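Local coordinates for protein prophenoloxidase b (Marsupenaeus japonicus, PDB 3WKY) that is a type 3 copper protein of the hemolymph, a phenoloxidase precursor that after activation probably hydroxylates monophenols and oxidises o-diphenols at a dicopper site, at residues 489-494 with 536-541; 591-596 with 633-638. One frame throughout, in Å; residues are numbered along the deposited sequence.

Contact 1 of 2, residues 489-494 with 536-541; sequences ITVNNP and DPIAPG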
# COMPACT_ATOMS: atom_id res chain seq x y z
N ILE A 489 2.28 28.84 -51.87
CA ILE A 489 1.47 27.72 -52.29
C ILE A 489 1.15 27.91 -53.77
O ILE A 489 0.66 28.97 -54.17
CB ILE A 489 0.13 27.66 -51.53
CG1 ILE A 489 0.37 27.73 -50.01
CG2 ILE A 489 -0.64 26.40 -51.91
CD1 ILE A 489 1.34 26.67 -49.48
N THR A 490 1.45 26.90 -54.58
CA THR A 490 1.09 26.93 -56.00
C THR A 490 -0.20 26.14 -56.16
O THR A 490 -0.27 24.97 -55.76
CB THR A 490 2.19 26.30 -56.86
OG1 THR A 490 3.43 26.98 -56.63
CG2 THR A 490 1.83 26.39 -58.35
N VAL A 491 -1.24 26.78 -56.72
CA VAL A 491 -2.51 26.10 -56.91
C VAL A 491 -2.97 26.17 -58.37
O VAL A 491 -2.45 26.98 -59.15
CB VAL A 491 -3.62 26.66 -56.02
CG1 VAL A 491 -3.18 26.65 -54.55
CG2 VAL A 491 -3.99 28.07 -56.44
N ASN A 492 -3.93 25.33 -58.73
CA ASN A 492 -4.57 25.43 -60.04
C ASN A 492 -6.08 25.50 -59.91
O ASN A 492 -6.69 24.71 -59.19
CB ASN A 492 -4.19 24.26 -60.95
CG ASN A 492 -4.70 24.45 -62.37
OD1 ASN A 492 -4.36 25.44 -63.02
ND2 ASN A 492 -5.52 23.52 -62.86
N ASN A 493 -6.67 26.47 -60.61
CA ASN A 493 -8.11 26.53 -60.75
C ASN A 493 -8.43 26.00 -62.14
O ASN A 493 -8.18 26.69 -63.13
CB ASN A 493 -8.59 27.97 -60.60
CG ASN A 493 -10.08 28.13 -60.87
OD1 ASN A 493 -10.79 27.17 -61.16
ND2 ASN A 493 -10.56 29.36 -60.75
N PRO A 494 -8.95 24.77 -62.22
CA PRO A 494 -9.24 24.14 -63.51
C PRO A 494 -10.62 24.50 -64.04
O PRO A 494 -10.99 24.04 -65.11
CB PRO A 494 -9.19 22.65 -63.18
CG PRO A 494 -9.69 22.58 -61.75
CD PRO A 494 -9.13 23.83 -61.09
N ASP A 536 -7.58 36.06 -52.09
CA ASP A 536 -8.28 36.75 -53.15
C ASP A 536 -8.86 35.68 -54.07
O ASP A 536 -8.34 34.56 -54.11
CB ASP A 536 -7.32 37.64 -53.95
CG ASP A 536 -6.71 38.74 -53.11
OD1 ASP A 536 -7.43 39.31 -52.25
OD2 ASP A 536 -5.51 39.05 -53.30
N PRO A 537 -9.95 36.00 -54.79
CA PRO A 537 -10.47 35.07 -55.80
C PRO A 537 -9.37 34.58 -56.74
O PRO A 537 -8.49 35.36 -57.12
CB PRO A 537 -11.47 35.94 -56.57
CG PRO A 537 -11.95 36.93 -55.56
CD PRO A 537 -10.76 37.23 -54.69
N ILE A 538 -9.39 33.29 -57.08
CA ILE A 538 -8.37 32.69 -57.92
C ILE A 538 -8.90 32.63 -59.36
O ILE A 538 -9.95 32.04 -59.61
CB ILE A 538 -8.04 31.25 -57.45
CG1 ILE A 538 -7.67 31.24 -55.96
CG2 ILE A 538 -6.90 30.66 -58.25
CD1 ILE A 538 -6.38 31.94 -55.65
N ALA A 539 -8.17 33.25 -60.29
CA ALA A 539 -8.54 33.21 -61.70
C ALA A 539 -8.36 31.80 -62.24
O ALA A 539 -7.52 31.05 -61.74
CB ALA A 539 -7.68 34.18 -62.50
N PRO A 540 -9.13 31.44 -63.28
CA PRO A 540 -8.86 30.18 -63.97
C PRO A 540 -7.38 30.07 -64.29
O PRO A 540 -6.76 31.07 -64.67
CB PRO A 540 -9.69 30.31 -65.25
CG PRO A 540 -10.87 31.12 -64.81
CD PRO A 540 -10.32 32.13 -63.82
N GLY A 541 -6.81 28.89 -64.09
CA GLY A 541 -5.38 28.70 -64.27
C GLY A 541 -4.57 28.64 -62.98
O GLY A 541 -5.12 28.51 -61.88

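Contact 2 of 2, residues 591-596 with 633-638; sequences HFFVMA and GYPLER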
# COMPACT_ATOMS: atom_id res chain seq x y z
N HIS A 591 5.67 17.76 -40.43
CA HIS A 591 4.68 17.82 -41.50
C HIS A 591 4.16 19.24 -41.62
O HIS A 591 3.93 19.91 -40.61
CB HIS A 591 3.49 16.92 -41.20
CG HIS A 591 3.79 15.45 -41.19
ND1 HIS A 591 4.29 14.79 -42.29
CD2 HIS A 591 3.60 14.51 -40.23
CE1 HIS A 591 4.43 13.51 -42.00
NE2 HIS A 591 4.02 13.31 -40.76
N PHE A 592 3.93 19.69 -42.85
CA PHE A 592 3.38 21.01 -43.14
C PHE A 592 2.20 20.73 -44.07
O PHE A 592 2.35 20.61 -45.29
CB PHE A 592 4.47 21.85 -43.81
CG PHE A 592 4.17 23.33 -43.95
CD1 PHE A 592 3.54 23.82 -45.10
CD2 PHE A 592 4.63 24.24 -43.00
CE1 PHE A 592 3.30 25.19 -45.25
CE2 PHE A 592 4.40 25.61 -43.15
CZ PHE A 592 3.74 26.08 -44.29
N PHE A 593 1.02 20.57 -43.48
CA PHE A 593 -0.19 20.17 -44.21
C PHE A 593 -0.86 21.40 -44.81
O PHE A 593 -1.04 22.40 -44.11
CB PHE A 593 -1.15 19.46 -43.24
CG PHE A 593 -2.56 19.24 -43.78
CD1 PHE A 593 -3.53 20.24 -43.72
CD2 PHE A 593 -2.93 18.00 -44.28
CE1 PHE A 593 -4.82 20.03 -44.18
CE2 PHE A 593 -4.23 17.77 -44.75
CZ PHE A 593 -5.18 18.79 -44.70
N VAL A 594 -1.25 21.31 -46.08
CA VAL A 594 -1.90 22.43 -46.76
C VAL A 594 -3.19 21.96 -47.42
O VAL A 594 -3.18 21.00 -48.20
CB VAL A 594 -0.98 23.02 -47.87
CG1 VAL A 594 -1.68 24.20 -48.58
CG2 VAL A 594 0.36 23.44 -47.29
N MET A 595 -4.30 22.63 -47.13
CA MET A 595 -5.56 22.33 -47.80
C MET A 595 -6.21 23.58 -48.40
O MET A 595 -6.31 24.62 -47.74
CB MET A 595 -6.54 21.65 -46.86
CG MET A 595 -7.86 21.26 -47.50
SD MET A 595 -8.96 20.50 -46.28
CE MET A 595 -10.33 19.95 -47.30
N ALA A 596 -6.64 23.48 -49.65
CA ALA A 596 -7.41 24.56 -50.28
C ALA A 596 -8.88 24.17 -50.22
O ALA A 596 -9.30 23.16 -50.78
CB ALA A 596 -6.96 24.77 -51.73
N GLY A 633 -10.09 23.78 -36.65
CA GLY A 633 -9.08 22.76 -36.85
C GLY A 633 -9.41 21.78 -37.96
O GLY A 633 -8.64 20.85 -38.21
N TYR A 634 -10.55 21.98 -38.63
CA TYR A 634 -10.96 21.14 -39.75
C TYR A 634 -9.86 21.13 -40.80
O TYR A 634 -9.23 22.16 -41.04
CB TYR A 634 -12.27 21.69 -40.34
CG TYR A 634 -12.57 21.32 -41.79
CD1 TYR A 634 -12.13 22.13 -42.83
CD2 TYR A 634 -13.34 20.21 -42.10
CE1 TYR A 634 -12.42 21.81 -44.15
CE2 TYR A 634 -13.64 19.89 -43.44
CZ TYR A 634 -13.18 20.70 -44.44
OH TYR A 634 -13.47 20.39 -45.77
N PRO A 635 -9.61 19.97 -41.41
CA PRO A 635 -10.31 18.70 -41.22
C PRO A 635 -9.58 17.75 -40.27
O PRO A 635 -9.95 16.57 -40.18
CB PRO A 635 -10.27 18.10 -42.63
CG PRO A 635 -8.93 18.53 -43.15
CD PRO A 635 -8.63 19.88 -42.52
N LEU A 636 -8.58 18.25 -39.56
CA LEU A 636 -7.65 17.39 -38.83
C LEU A 636 -7.99 17.22 -37.35
O LEU A 636 -7.10 17.13 -36.50
CB LEU A 636 -6.22 17.93 -38.98
CG LEU A 636 -5.76 18.01 -40.45
CD1 LEU A 636 -4.36 18.60 -40.52
CD2 LEU A 636 -5.80 16.63 -41.09
N GLU A 637 -9.29 17.17 -37.04
CA GLU A 637 -9.71 16.80 -35.69
C GLU A 637 -10.69 15.63 -35.71
O GLU A 637 -11.28 15.29 -34.69
CB GLU A 637 -10.31 17.99 -34.92
CG GLU A 637 -10.92 19.09 -35.82
CD GLU A 637 -12.14 18.61 -36.57
OE1 GLU A 637 -12.00 18.28 -37.78
OE2 GLU A 637 -13.25 18.60 -35.98
N ARG A 638 -10.86 14.99 -36.87
CA ARG A 638 -11.71 13.79 -36.93
C ARG A 638 -10.94 12.55 -37.36
O ARG A 638 -9.91 12.63 -38.03
CB ARG A 638 -12.91 13.96 -37.89
CG ARG A 638 -14.01 14.86 -37.36
CD ARG A 638 -15.33 14.64 -38.08
NE ARG A 638 -16.22 15.79 -37.94
CZ ARG A 638 -17.37 15.93 -38.59
NH1 ARG A 638 -17.80 14.98 -39.41
NH2 ARG A 638 -18.08 17.03 -38.42

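Contact 1 of 2, residues 489-494 with 536-541
Asn-493 and Gly-541 face each other as an antiparallel hydrogen-bonded pair, their CA atoms 5.0 Å apart, where strand 485-493 ends and strand 541-548 begins. Both bonds of the pair are nearly straight: Asn-493 N gives to Gly-541 O at 2.9 Å, and Gly-541 N returns a bond to Asn-493 O at 2.8 Å. The side chain of Asn-493 then extends the grip beyond the bridge. CG is anti to the backbone N (chi1 175°), and beyond it ND2 donates to Ile-538 O at 3.0 Å. This bond is more bent, 141° at the hydrogen; the acceptor lies close to the plane of the amide, whereas ND2 stands above the carbonyl plane of Ile-538. ND2 also donates to Asp-497 O and OD1 bonds to Thr-495 OG1, which together would fix the rotation of the amide. Nearer the backbone, CB of Asn-493 lies 3.5 Å from Ala-539 O and 4.0 Å from Ile-538 CG2. That methyl also approaches Val-491 CG2 at 4.3 Å, a looser apolar touch beside Met-501 of strand 501-509. Gly-541 has a positive phi, and at its backbone angles a CB would press on the carbonyl O of Pro-540. In this Ig-like domain of the hemocyanin family the loop that leads into edge strand 541-548 is pinned to the end of the central strand 485-493 by the backbone pair and by one buried amide, whose two polar ends hold the carbonyls of Ile-538 and Asp-497 and the hydroxyl of Thr-495 together.

Contact 2 of 2, residues 591-596 with 633-638
Tyr-634 opens the contact between strand 588-598, part of the large mixed sheet of the Ig-like hemocyanin domain, and a type VI beta turn (633-636) with a cis proline, packed against one face of that sheet. Its ring meets Met-595 in an oblique Met-aromatic contact, SD lying 5.0 Å from the ring centroid, and the two side chains cross at about a right angle. The methionine is extended throughout, and its CE comes to 3.5 Å from the OH of Tyr-634, which is hydrogen-bonded to Gln-418 O. Pro-635 follows through a cis peptide bond, and its ring slides past the methionine with CG 3.7 Å from SD. The same CG reaches toward the tip of the Phe-593 ring, 4.1 Å from CZ. Leu-636, whose N bonds to Gly-633 O and so closes the turn, comes at the phenylalanine tip to tip, CD1 over one ring face and CD2 4.1 Å from Phe-593 CE2. Phe-593, whose CB points toward the loop, has CG anti to its backbone N (chi1 168°), and Val-649 and Met-655 also pack on it. An alanine here would probably leave Pro-635 CG and the methyls of Leu-636 without the ring they pack on, opening a gap between sheet and loop. CD1 of Leu-636 makes its CH-pi contact 3.8 Å from the Phe-593 ring centroid and 14° off the ring normal.

In the fold
Both contacts belong to the Ig-like domain and follow one another along the chain, contact 1 closing before contact 2 opens, with their centres about 19 Å apart. Contact 1 lies on the three-stranded antiparallel sheet and contact 2 on the larger mixed sheet. The sheets meet where Ile-489 CD1 packs on Val-594 CG1 at 4.0 Å, so strands 485-493 and 588-598 share apolar packing. Val-594 alternates with Phe-593 and Met-595, which turn toward the 633-638 loop. Strand 588-598 is thus packed on both faces, by the smaller sheet and by the loop, whose Glu-637 forms a salt bridge with Lys-408 of helix 391-409, which also carries His-397 of the copper pocket, linking loop and copper region.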